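Putative cytosolic protein (Geobacillus zalihae, PDB 6AHX) senses copper as a CsoR-type transcriptional regulator, probably repressing a copper-resistance operon until the bound metal releases it from DNA. Local coordinates at the interface of chains A and B. Coordinates in Å, arbitrary orientation; residue numbers count along the deposited sequence, not the author numbering. Chains: chain A/B, Putative cytosolic protein.

The interface of chains A and B. Residues chain A 18, 22-23, 26; chain B 36-37, 40-41.
The start of helix 20-41 of chain A, with the segment just before it, packs against the C-terminal end of the same helix in chain B, so the first helices of the two subunits run antiparallel across the two-fold. CsoR-family dimers are antiparallel four-helix bundles made of the two long helices of each subunit, which makes this patch likely to belong to the biological dimer. B:Ala40 sits at its centre: its methyl CB lies 3.8 Å from A:Leu26 CD1 and 3.9 Å from A:Ile23 CG1, the short side chain letting the two larger ones close over the helix. A:Ile23 points CG1 back beside its own backbone N (chi1 -72°), which brings this methylene against the backbone between B:Ala40 and B:Ala41. One turn on, A:Leu26 CD1 lies between the B:Ala40 methyl and B:Ile36, and CD2 joins it against B:Ile36 CG2 at 4.0 Å, the two side chains crossing at about a right angle. B:Lys37 contributes the aliphatic root of its chain, CB resting 3.9 Å from A:Leu26 CB, and its amine extends away from the apolar contact. In the loop leading into the A helix, A:Tyr18 lays the CD2 side of its ring against the end of the B helix, CD2 3.3 Å from B:Ala40 O, which stands a little off the ring plane, with B:Ala40 CA above that side. A glycine here would probably take away the ring carbon packed beside the B:Ala40 carbonyl and alpha carbon, and open a gap beside the last turn of the B helix. A water bridges the same two residues: the backbone N of A:Tyr18 donates to it at 2.9 Å in a nearly straight bond (168° at H), and the water lies 2.8 Å from B:Ala40 O.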
loop_
_atom_site.group_PDB
_atom_site.type_symbol
_atom_site.label_atom_id
_atom_site.label_comp_id
_atom_site.label_asym_id
_atom_site.label_seq_id
_atom_site.Cartn_x
_atom_site.Cartn_y
_atom_site.Cartn_z
ATOM N N TYR A 18 -8.861 17.746 0.972
ATOM C CA TYR A 18 -9.277 16.338 1.182
ATOM C C TYR A 18 -9.813 16.179 2.572
ATOM O O TYR A 18 -9.254 16.730 3.524
ATOM C CB TYR A 18 -8.125 15.332 0.906
ATOM C CG TYR A 18 -7.720 15.366 -0.536
ATOM C CD1 TYR A 18 -8.482 14.756 -1.492
ATOM C CD2 TYR A 18 -6.612 16.068 -0.947
ATOM C CE1 TYR A 18 -8.120 14.812 -2.820
ATOM C CE2 TYR A 18 -6.234 16.142 -2.280
ATOM C CZ TYR A 18 -6.992 15.531 -3.204
ATOM O OH TYR A 18 -6.669 15.632 -4.510
ATOM N N VAL A 22 -9.773 10.820 4.703
ATOM C CA VAL A 22 -8.839 10.408 3.622
ATOM C C VAL A 22 -7.382 10.425 4.086
ATOM O O VAL A 22 -6.672 9.467 3.911
ATOM C CB VAL A 22 -8.954 11.281 2.378
ATOM C CG1 VAL A 22 -7.807 11.009 1.434
ATOM C CG2 VAL A 22 -10.287 11.014 1.669
ATOM N N ILE A 23 -6.970 11.511 4.692
ATOM C CA ILE A 23 -5.610 11.626 5.139
ATOM C C ILE A 23 -5.299 10.545 6.183
ATOM O O ILE A 23 -4.227 9.877 6.145
ATOM C CB ILE A 23 -5.308 13.077 5.628
ATOM C CG1 ILE A 23 -5.234 14.036 4.421
ATOM C CG2 ILE A 23 -3.940 13.160 6.304
ATOM C CD1 ILE A 23 -6.359 15.014 4.286
ATOM N N LEU A 26 -4.939 7.053 4.765
ATOM C CA LEU A 26 -3.641 6.947 4.176
ATOM C C LEU A 26 -2.588 6.762 5.241
ATOM O O LEU A 26 -1.656 5.971 5.052
ATOM C CB LEU A 26 -3.328 8.150 3.259
ATOM C CG LEU A 26 -4.046 8.112 1.902
ATOM C CD1 LEU A 26 -3.931 9.480 1.219
ATOM C CD2 LEU A 26 -3.596 6.990 0.947
ATOM N N ILE B 36 2.187 9.782 -0.409
ATOM C CA ILE B 36 0.806 9.906 -0.872
ATOM C C ILE B 36 -0.061 10.550 0.190
ATOM O O ILE B 36 -0.866 11.428 -0.107
ATOM C CB ILE B 36 0.185 8.557 -1.338
ATOM C CG1 ILE B 36 0.978 7.920 -2.515
ATOM C CG2 ILE B 36 -1.284 8.777 -1.746
ATOM C CD1 ILE B 36 0.492 6.549 -2.919
ATOM N N LYS B 37 0.127 10.103 1.421
ATOM C CA LYS B 37 -0.479 10.770 2.591
ATOM C C LYS B 37 -0.157 12.310 2.637
ATOM O O LYS B 37 -1.043 13.147 2.900
ATOM C CB LYS B 37 -0.004 10.057 3.862
ATOM C CG LYS B 37 -0.528 10.661 5.164
ATOM C CD LYS B 37 0.208 10.130 6.353
ATOM C CE LYS B 37 1.579 10.770 6.378
ATOM N NZ LYS B 37 2.358 10.174 7.505
ATOM N N ALA B 40 -1.947 14.220 -0.156
ATOM C CA ALA B 40 -3.309 14.500 0.268
ATOM C C ALA B 40 -3.337 15.635 1.272
ATOM O O ALA B 40 -4.071 16.587 1.126
ATOM C CB ALA B 40 -3.979 13.240 0.860
ATOM N N ALA B 41 -2.501 15.558 2.277
ATOM C CA ALA B 41 -2.429 16.617 3.285
ATOM C C ALA B 41 -2.109 17.993 2.713
ATOM O O ALA B 41 -2.621 18.943 3.217
ATOM C CB ALA B 41 -1.424 16.267 4.343
HETATM O O HOH W 1 -6.110 18.357 1.802
#